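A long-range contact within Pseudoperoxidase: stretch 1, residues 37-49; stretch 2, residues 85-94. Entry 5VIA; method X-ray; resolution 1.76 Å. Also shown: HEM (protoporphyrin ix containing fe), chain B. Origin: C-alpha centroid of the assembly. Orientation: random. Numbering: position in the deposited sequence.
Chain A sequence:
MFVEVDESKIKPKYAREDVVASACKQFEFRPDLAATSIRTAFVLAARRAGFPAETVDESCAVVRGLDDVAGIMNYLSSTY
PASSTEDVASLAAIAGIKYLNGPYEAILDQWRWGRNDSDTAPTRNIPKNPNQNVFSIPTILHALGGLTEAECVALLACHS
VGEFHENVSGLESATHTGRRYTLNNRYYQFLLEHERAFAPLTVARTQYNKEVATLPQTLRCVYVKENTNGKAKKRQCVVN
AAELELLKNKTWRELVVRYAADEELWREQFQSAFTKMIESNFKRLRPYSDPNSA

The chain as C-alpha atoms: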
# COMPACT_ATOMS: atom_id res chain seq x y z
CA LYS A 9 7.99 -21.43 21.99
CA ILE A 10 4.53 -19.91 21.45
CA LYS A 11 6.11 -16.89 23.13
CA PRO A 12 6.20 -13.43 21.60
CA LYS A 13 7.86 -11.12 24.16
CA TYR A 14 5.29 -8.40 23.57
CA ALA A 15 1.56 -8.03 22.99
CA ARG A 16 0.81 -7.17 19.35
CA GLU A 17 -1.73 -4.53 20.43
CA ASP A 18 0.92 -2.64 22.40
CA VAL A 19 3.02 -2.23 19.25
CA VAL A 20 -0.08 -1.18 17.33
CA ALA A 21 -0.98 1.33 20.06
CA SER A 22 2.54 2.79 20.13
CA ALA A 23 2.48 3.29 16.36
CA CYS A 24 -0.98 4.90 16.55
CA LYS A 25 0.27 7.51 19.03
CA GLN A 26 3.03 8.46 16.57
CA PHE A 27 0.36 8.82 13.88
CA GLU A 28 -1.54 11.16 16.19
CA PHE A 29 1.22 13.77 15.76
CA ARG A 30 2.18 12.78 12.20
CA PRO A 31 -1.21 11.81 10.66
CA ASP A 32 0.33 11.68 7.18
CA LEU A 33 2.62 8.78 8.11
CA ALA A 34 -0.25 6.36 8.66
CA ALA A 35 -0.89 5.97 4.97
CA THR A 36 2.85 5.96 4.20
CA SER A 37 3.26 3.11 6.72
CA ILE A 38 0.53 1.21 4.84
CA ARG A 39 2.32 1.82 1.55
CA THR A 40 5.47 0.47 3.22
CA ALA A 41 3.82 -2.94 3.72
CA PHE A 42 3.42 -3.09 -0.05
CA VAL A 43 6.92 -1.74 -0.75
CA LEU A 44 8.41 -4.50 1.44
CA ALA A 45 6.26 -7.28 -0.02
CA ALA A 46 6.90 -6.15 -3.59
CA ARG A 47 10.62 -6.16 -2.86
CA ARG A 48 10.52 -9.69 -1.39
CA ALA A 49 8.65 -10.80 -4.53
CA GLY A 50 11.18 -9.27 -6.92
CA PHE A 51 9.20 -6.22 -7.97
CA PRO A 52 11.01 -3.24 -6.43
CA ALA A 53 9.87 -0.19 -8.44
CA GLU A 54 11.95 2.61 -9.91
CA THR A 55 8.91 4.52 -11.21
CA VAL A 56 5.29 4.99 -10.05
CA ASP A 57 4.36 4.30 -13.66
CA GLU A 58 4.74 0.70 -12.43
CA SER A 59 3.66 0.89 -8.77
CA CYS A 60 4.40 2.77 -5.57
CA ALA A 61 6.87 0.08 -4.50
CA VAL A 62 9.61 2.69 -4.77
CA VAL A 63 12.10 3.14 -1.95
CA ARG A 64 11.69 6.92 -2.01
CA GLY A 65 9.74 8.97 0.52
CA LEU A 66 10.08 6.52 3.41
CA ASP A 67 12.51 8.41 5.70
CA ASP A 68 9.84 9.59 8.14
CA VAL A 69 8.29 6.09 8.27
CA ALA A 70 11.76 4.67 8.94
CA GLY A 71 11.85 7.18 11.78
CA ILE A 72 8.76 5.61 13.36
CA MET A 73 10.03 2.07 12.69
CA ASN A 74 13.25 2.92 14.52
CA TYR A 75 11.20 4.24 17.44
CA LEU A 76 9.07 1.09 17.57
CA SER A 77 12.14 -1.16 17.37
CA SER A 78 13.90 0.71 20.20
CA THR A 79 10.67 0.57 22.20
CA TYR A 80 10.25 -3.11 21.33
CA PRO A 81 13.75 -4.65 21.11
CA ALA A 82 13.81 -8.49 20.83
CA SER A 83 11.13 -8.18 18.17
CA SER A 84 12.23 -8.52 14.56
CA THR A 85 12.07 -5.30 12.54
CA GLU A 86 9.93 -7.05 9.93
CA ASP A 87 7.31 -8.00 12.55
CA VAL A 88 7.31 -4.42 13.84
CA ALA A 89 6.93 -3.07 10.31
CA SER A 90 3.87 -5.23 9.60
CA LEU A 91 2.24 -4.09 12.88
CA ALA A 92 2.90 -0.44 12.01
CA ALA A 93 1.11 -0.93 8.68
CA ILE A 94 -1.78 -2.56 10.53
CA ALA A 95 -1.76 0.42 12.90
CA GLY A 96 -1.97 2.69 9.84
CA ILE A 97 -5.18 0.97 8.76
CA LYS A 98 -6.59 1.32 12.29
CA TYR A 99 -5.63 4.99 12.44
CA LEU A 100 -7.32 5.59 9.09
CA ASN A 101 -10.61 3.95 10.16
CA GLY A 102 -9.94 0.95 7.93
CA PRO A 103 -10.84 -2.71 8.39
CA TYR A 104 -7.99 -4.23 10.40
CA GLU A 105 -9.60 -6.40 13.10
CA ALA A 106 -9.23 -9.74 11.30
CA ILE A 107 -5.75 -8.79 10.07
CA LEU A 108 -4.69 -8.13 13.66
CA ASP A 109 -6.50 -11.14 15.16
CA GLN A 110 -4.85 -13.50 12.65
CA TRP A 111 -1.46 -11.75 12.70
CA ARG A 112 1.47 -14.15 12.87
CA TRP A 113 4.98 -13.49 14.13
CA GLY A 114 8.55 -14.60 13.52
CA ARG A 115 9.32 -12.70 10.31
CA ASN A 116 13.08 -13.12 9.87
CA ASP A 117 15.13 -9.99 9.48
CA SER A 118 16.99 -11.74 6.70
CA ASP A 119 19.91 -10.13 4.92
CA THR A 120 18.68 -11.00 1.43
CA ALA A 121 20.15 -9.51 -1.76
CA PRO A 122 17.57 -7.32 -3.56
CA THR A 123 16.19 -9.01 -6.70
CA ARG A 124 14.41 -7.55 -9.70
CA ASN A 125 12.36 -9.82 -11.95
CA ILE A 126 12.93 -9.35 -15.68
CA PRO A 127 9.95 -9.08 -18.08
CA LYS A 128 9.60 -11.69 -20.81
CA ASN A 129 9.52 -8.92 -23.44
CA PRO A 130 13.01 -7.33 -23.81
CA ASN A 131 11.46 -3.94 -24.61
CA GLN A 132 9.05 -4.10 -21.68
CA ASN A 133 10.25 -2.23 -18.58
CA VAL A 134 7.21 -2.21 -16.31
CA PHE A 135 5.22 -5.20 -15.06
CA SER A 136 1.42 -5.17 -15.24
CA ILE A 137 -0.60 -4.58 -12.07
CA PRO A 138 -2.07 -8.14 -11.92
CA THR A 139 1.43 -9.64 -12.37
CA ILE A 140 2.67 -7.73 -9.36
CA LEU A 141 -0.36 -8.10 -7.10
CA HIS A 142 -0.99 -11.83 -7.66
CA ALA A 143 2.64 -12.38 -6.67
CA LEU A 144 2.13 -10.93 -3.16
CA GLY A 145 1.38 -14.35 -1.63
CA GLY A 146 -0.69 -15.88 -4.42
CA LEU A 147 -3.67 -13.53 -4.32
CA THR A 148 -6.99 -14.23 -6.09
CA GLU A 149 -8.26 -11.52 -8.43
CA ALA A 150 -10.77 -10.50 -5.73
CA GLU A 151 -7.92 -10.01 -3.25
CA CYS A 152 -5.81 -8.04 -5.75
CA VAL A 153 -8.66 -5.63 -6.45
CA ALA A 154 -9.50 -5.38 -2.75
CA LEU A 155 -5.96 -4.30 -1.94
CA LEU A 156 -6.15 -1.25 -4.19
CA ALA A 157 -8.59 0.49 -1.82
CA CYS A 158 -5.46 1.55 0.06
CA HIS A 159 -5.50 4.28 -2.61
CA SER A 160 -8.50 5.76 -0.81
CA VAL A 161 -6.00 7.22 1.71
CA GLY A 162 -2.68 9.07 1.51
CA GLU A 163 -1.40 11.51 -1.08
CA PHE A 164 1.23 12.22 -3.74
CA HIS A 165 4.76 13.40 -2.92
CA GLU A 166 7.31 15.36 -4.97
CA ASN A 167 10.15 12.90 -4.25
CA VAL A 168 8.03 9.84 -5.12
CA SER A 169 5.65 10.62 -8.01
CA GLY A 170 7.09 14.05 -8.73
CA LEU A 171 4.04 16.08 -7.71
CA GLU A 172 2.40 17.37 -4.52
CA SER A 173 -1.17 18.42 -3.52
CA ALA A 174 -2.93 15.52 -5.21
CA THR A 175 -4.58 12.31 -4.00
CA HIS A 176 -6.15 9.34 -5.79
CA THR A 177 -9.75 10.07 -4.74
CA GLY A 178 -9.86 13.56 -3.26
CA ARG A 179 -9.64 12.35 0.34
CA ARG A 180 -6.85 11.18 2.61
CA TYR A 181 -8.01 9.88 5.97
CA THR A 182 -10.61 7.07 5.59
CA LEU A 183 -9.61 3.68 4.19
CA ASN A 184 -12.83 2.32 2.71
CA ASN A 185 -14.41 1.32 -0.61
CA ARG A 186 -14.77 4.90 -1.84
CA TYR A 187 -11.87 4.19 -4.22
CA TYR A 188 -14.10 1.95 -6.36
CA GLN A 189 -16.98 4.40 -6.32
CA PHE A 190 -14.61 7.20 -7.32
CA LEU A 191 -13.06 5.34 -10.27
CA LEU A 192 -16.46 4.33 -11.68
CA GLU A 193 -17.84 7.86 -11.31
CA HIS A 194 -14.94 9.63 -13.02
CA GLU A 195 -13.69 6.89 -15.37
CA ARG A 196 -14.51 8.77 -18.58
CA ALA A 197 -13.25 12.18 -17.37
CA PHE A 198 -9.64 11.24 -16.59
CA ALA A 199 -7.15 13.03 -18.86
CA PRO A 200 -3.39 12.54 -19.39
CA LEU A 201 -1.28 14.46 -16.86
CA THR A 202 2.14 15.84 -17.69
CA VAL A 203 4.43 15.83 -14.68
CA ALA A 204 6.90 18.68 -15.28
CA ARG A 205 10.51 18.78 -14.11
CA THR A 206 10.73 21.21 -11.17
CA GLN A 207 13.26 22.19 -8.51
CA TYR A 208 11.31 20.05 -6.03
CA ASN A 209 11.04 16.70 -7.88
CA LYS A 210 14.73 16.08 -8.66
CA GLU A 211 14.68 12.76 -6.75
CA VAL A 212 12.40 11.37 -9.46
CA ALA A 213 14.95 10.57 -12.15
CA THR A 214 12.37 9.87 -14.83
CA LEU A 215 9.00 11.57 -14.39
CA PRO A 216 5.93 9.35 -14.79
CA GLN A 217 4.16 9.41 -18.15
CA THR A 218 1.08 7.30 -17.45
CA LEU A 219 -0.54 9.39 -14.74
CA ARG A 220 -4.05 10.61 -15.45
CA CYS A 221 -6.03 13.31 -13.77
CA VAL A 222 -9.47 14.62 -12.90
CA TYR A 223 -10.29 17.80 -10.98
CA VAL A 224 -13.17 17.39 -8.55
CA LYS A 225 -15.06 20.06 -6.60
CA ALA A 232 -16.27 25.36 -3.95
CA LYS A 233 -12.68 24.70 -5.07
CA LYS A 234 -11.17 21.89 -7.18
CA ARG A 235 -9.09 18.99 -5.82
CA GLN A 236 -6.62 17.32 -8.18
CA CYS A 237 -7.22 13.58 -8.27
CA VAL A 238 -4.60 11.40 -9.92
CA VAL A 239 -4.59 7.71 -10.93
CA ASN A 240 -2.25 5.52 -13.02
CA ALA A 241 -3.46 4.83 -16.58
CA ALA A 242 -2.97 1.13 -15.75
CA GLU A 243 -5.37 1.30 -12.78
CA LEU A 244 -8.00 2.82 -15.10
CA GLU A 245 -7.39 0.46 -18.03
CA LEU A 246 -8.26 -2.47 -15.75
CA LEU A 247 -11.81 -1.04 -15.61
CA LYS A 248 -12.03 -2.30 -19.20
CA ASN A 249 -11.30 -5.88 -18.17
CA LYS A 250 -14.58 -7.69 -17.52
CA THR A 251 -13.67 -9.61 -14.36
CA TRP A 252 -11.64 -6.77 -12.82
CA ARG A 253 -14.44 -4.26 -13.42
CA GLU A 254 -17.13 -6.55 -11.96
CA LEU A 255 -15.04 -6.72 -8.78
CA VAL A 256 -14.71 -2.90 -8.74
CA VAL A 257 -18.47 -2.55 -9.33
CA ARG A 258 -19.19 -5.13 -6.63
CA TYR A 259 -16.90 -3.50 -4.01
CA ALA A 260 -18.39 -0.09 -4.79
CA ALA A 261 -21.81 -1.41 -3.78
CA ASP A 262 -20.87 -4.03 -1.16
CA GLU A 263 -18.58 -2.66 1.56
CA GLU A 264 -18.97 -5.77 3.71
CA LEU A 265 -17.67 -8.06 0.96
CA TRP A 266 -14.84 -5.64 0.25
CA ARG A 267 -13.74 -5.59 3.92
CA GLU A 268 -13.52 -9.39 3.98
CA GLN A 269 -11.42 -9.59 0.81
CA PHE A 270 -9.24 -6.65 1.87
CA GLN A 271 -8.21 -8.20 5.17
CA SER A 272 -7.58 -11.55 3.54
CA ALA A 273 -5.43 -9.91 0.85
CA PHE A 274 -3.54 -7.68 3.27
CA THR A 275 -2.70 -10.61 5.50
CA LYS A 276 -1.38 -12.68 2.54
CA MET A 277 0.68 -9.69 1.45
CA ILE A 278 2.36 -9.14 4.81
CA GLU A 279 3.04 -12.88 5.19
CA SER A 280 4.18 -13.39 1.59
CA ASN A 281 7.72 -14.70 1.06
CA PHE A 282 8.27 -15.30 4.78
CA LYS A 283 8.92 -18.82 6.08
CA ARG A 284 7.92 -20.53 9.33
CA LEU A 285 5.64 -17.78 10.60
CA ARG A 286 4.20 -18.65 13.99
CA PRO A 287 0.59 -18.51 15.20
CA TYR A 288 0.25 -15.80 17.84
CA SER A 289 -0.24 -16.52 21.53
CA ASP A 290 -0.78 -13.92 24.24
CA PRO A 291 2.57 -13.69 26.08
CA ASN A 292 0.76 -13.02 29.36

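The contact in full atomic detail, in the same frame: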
# COMPACT_ATOMS: atom_id res chain seq x y z
N SER A 37 2.92 4.37 6.08
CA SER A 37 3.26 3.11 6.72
C SER A 37 2.51 1.95 6.05
O SER A 37 3.03 0.84 5.96
CB SER A 37 2.95 3.15 8.21
OG SER A 37 3.62 4.24 8.84
N ILE A 38 1.30 2.22 5.56
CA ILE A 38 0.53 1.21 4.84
C ILE A 38 1.22 0.93 3.51
O ILE A 38 1.41 -0.23 3.15
CB ILE A 38 -0.92 1.66 4.58
CG1 ILE A 38 -1.68 1.77 5.90
CG2 ILE A 38 -1.63 0.68 3.62
CD1 ILE A 38 -3.05 2.38 5.75
N ARG A 39 1.61 1.99 2.80
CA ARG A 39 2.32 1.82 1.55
C ARG A 39 3.58 0.97 1.76
O ARG A 39 3.90 0.12 0.94
CB ARG A 39 2.72 3.16 0.92
CG ARG A 39 3.65 2.93 -0.28
CD ARG A 39 3.77 4.13 -1.20
NE ARG A 39 4.69 5.12 -0.69
CZ ARG A 39 5.99 5.15 -0.96
NH1 ARG A 39 6.55 4.23 -1.73
NH2 ARG A 39 6.72 6.12 -0.44
N THR A 40 4.27 1.21 2.88
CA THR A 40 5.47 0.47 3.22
C THR A 40 5.26 -1.05 3.29
O THR A 40 6.17 -1.81 2.97
CB THR A 40 6.03 0.99 4.54
OG1 THR A 40 6.31 2.39 4.41
CG2 THR A 40 7.32 0.29 4.88
N ALA A 41 4.07 -1.50 3.68
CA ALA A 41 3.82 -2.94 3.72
C ALA A 41 3.88 -3.50 2.31
O ALA A 41 4.36 -4.62 2.10
CB ALA A 41 2.50 -3.25 4.36
N PHE A 42 3.36 -2.72 1.36
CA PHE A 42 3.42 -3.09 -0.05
C PHE A 42 4.84 -2.99 -0.62
O PHE A 42 5.29 -3.89 -1.33
CB PHE A 42 2.43 -2.28 -0.90
CG PHE A 42 2.63 -2.44 -2.39
CD1 PHE A 42 2.57 -3.71 -2.98
CD2 PHE A 42 2.87 -1.34 -3.20
CE1 PHE A 42 2.76 -3.86 -4.36
CE2 PHE A 42 3.06 -1.49 -4.56
CZ PHE A 42 3.01 -2.75 -5.15
N VAL A 43 5.53 -1.89 -0.33
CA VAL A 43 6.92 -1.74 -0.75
C VAL A 43 7.74 -2.98 -0.34
O VAL A 43 8.45 -3.58 -1.16
CB VAL A 43 7.57 -0.47 -0.15
CG1 VAL A 43 8.99 -0.35 -0.59
CG2 VAL A 43 6.79 0.78 -0.56
N LEU A 44 7.61 -3.39 0.93
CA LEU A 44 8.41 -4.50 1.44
C LEU A 44 8.04 -5.80 0.74
O LEU A 44 8.91 -6.54 0.30
CB LEU A 44 8.22 -4.63 2.95
CG LEU A 44 8.85 -3.47 3.75
CD1 LEU A 44 8.54 -3.60 5.23
CD2 LEU A 44 10.36 -3.43 3.51
N ALA A 45 6.74 -6.05 0.61
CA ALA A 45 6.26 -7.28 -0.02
C ALA A 45 6.63 -7.33 -1.49
O ALA A 45 7.01 -8.39 -1.99
CB ALA A 45 4.76 -7.40 0.15
N ALA A 46 6.51 -6.20 -2.19
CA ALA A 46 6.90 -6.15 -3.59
C ALA A 46 8.39 -6.44 -3.74
O ALA A 46 8.82 -7.14 -4.67
CB ALA A 46 6.55 -4.80 -4.23
N ARG A 47 9.19 -5.91 -2.81
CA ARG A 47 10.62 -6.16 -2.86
C ARG A 47 10.96 -7.64 -2.61
O ARG A 47 11.80 -8.22 -3.30
CB ARG A 47 11.38 -5.25 -1.89
CG ARG A 47 11.42 -3.80 -2.35
CD ARG A 47 11.91 -2.86 -1.26
NE ARG A 47 13.27 -3.17 -0.85
CZ ARG A 47 14.35 -2.73 -1.49
NH1 ARG A 47 14.23 -1.95 -2.56
NH2 ARG A 47 15.56 -3.06 -1.05
N ARG A 48 10.30 -8.26 -1.63
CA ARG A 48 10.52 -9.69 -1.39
C ARG A 48 10.13 -10.54 -2.61
O ARG A 48 10.72 -11.60 -2.86
CB ARG A 48 9.76 -10.15 -0.15
CG ARG A 48 10.24 -9.54 1.17
CD ARG A 48 9.64 -10.29 2.39
NE ARG A 48 8.18 -10.40 2.35
CZ ARG A 48 7.33 -9.44 2.70
NH1 ARG A 48 7.79 -8.26 3.10
NH2 ARG A 48 6.02 -9.64 2.65
N ALA A 49 9.15 -10.07 -3.37
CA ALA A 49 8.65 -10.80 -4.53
C ALA A 49 9.43 -10.51 -5.81
O ALA A 49 9.20 -11.15 -6.84
CB ALA A 49 7.17 -10.51 -4.74
N THR A 85 12.48 -6.55 13.18
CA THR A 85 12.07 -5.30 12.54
C THR A 85 10.97 -5.53 11.51
O THR A 85 10.09 -4.69 11.31
CB THR A 85 13.30 -4.59 11.91
OG1 THR A 85 14.11 -4.06 12.96
CG2 THR A 85 12.87 -3.45 11.02
N GLU A 86 10.99 -6.70 10.87
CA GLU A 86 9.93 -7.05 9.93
C GLU A 86 8.57 -7.21 10.62
O GLU A 86 7.56 -6.73 10.11
CB GLU A 86 10.30 -8.33 9.15
CG GLU A 86 11.50 -8.20 8.22
CD GLU A 86 11.24 -7.35 6.98
OE1 GLU A 86 10.08 -6.95 6.72
OE2 GLU A 86 12.21 -7.06 6.26
N ASP A 87 8.55 -7.88 11.77
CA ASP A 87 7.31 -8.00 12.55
C ASP A 87 6.78 -6.62 12.94
O ASP A 87 5.59 -6.32 12.77
CB ASP A 87 7.54 -8.85 13.80
CG ASP A 87 7.43 -10.34 13.53
OD1 ASP A 87 7.01 -10.71 12.41
OD2 ASP A 87 7.73 -11.15 14.43
N VAL A 88 7.67 -5.78 13.46
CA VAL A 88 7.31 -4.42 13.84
C VAL A 88 6.74 -3.65 12.65
O VAL A 88 5.74 -2.95 12.78
CB VAL A 88 8.52 -3.65 14.41
CG1 VAL A 88 8.20 -2.18 14.51
CG2 VAL A 88 8.91 -4.20 15.78
N ALA A 89 7.37 -3.79 11.49
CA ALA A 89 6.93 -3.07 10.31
C ALA A 89 5.51 -3.47 9.89
O ALA A 89 4.70 -2.61 9.53
CB ALA A 89 7.92 -3.25 9.16
N SER A 90 5.20 -4.76 9.96
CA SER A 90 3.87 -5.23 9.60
C SER A 90 2.80 -4.72 10.59
O SER A 90 1.67 -4.41 10.18
CB SER A 90 3.83 -6.76 9.49
OG SER A 90 4.05 -7.35 10.76
N LEU A 91 3.17 -4.60 11.86
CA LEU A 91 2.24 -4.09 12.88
C LEU A 91 2.00 -2.58 12.75
O LEU A 91 0.91 -2.08 13.07
CB LEU A 91 2.76 -4.42 14.29
CG LEU A 91 2.66 -5.89 14.70
CD1 LEU A 91 3.33 -6.13 16.02
CD2 LEU A 91 1.22 -6.33 14.76
N ALA A 92 3.02 -1.86 12.29
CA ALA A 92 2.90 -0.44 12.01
C ALA A 92 1.96 -0.19 10.82
O ALA A 92 1.21 0.78 10.83
CB ALA A 92 4.27 0.19 11.76
N ALA A 93 2.02 -1.05 9.81
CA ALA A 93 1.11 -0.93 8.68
C ALA A 93 -0.31 -1.18 9.15
O ALA A 93 -1.24 -0.44 8.80
CB ALA A 93 1.49 -1.93 7.57
N ILE A 94 -0.47 -2.23 9.96
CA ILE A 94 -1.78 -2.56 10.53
C ILE A 94 -2.29 -1.40 11.38
O ILE A 94 -3.47 -1.07 11.37
CB ILE A 94 -1.70 -3.88 11.35
CG1 ILE A 94 -1.49 -5.08 10.42
CG2 ILE A 94 -2.96 -4.11 12.18
CD1 ILE A 94 -1.14 -6.37 11.16
CHA HEM B . 0.43 5.84 -3.08
CHB HEM B . 0.41 3.87 -7.54
CHC HEM B . -0.18 -0.47 -5.45
CHD HEM B . -0.89 1.60 -1.09
C1A HEM B . 0.55 5.65 -4.43
C2A HEM B . 0.97 6.67 -5.37
C3A HEM B . 0.97 6.15 -6.59
C4A HEM B . 0.54 4.75 -6.48
CMA HEM B . 1.35 6.87 -7.89
CAA HEM B . 1.39 8.11 -4.98
CBA HEM B . 2.81 7.93 -4.40
CGA HEM B . 3.43 9.23 -3.94
O1A HEM B . 3.63 10.13 -4.79
O2A HEM B . 3.76 9.35 -2.73
C1B HEM B . 0.27 2.51 -7.39
C2B HEM B . 0.22 1.51 -8.43
C3B HEM B . 0.08 0.30 -7.87
C4B HEM B . -0.01 0.49 -6.43
CMB HEM B . 0.36 1.81 -9.93
CAB HEM B . 0.00 -1.02 -8.69
CBB HEM B . 0.39 -2.19 -8.18
C1C HEM B . -0.43 -0.31 -4.09
C2C HEM B . -0.73 -1.36 -3.12
C3C HEM B . -0.92 -0.77 -1.91
C4C HEM B . -0.75 0.66 -2.09
CMC HEM B . -0.77 -2.88 -3.48
CAC HEM B . -1.23 -1.34 -0.51
CBC HEM B . -1.23 -2.65 -0.22
C1D HEM B . -0.62 2.94 -1.21
C2D HEM B . -0.74 3.91 -0.15
C3D HEM B . -0.33 5.24 -0.77
C4D HEM B . -0.00 4.93 -2.14
CMD HEM B . -1.19 3.67 1.31
CAD HEM B . -0.26 6.62 -0.06
CBD HEM B . 1.15 6.68 0.54
CGD HEM B . 1.41 7.99 1.24
O1D HEM B . 2.59 8.27 1.61
O2D HEM B . 0.43 8.76 1.42
NA HEM B . 0.29 4.49 -5.15
NB HEM B . 0.12 1.86 -6.18
NC HEM B . -0.46 0.92 -3.42
ND HEM B . -0.20 3.57 -2.37
FE HEM B . -0.00 2.72 -4.30
O HOH W 1 10.56 -7.42 3.75

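Residues 37-49 and 85-94 are both helical, and their axes run at 136° to each other, nearer antiparallel than parallel, with a closest approach of 7.9 Å. No direct hydrogen bond joins them; the 297 Å² they bury rests on close packing and one water-mediated link.

At the start of stretch 2 the helices are well apart, with the CA atoms of Glu86 and Leu44 9.0 Å from each other, and longer side chains fill the gap. Glu86 CB points sideways, but its carboxylate comes nearer, bringing OE1 to 4.0 Å from Leu44 CD1. Its charge also faces Arg48, although Glu86 OE1 is 4.5 Å from Arg48 NH1 and well out of the guanidinium plane, so the attraction is one of charge alone. A water completes the link, accepting from Arg48 NH1 at 3.0 Å and donating weakly to Glu86 OE2 at 3.0 Å.

One turn on, Ala89 CB points toward stretch 1 and meets Leu44 CD1 at 4.0 Å. Ala92 contributes backbone, its O lying 3.9 Å from Ser37 CB.

At Ala93 the helices draw together, its CA 4.4 Å from that of Ile38. Ala93 CB lies 3.6 Å from both Ala41 CB and Ser37 O, while Ala93 O approaches Ile38 CG1 at 3.7 Å. The small methyl groups of Ala93 and Ala41 suit this close approach.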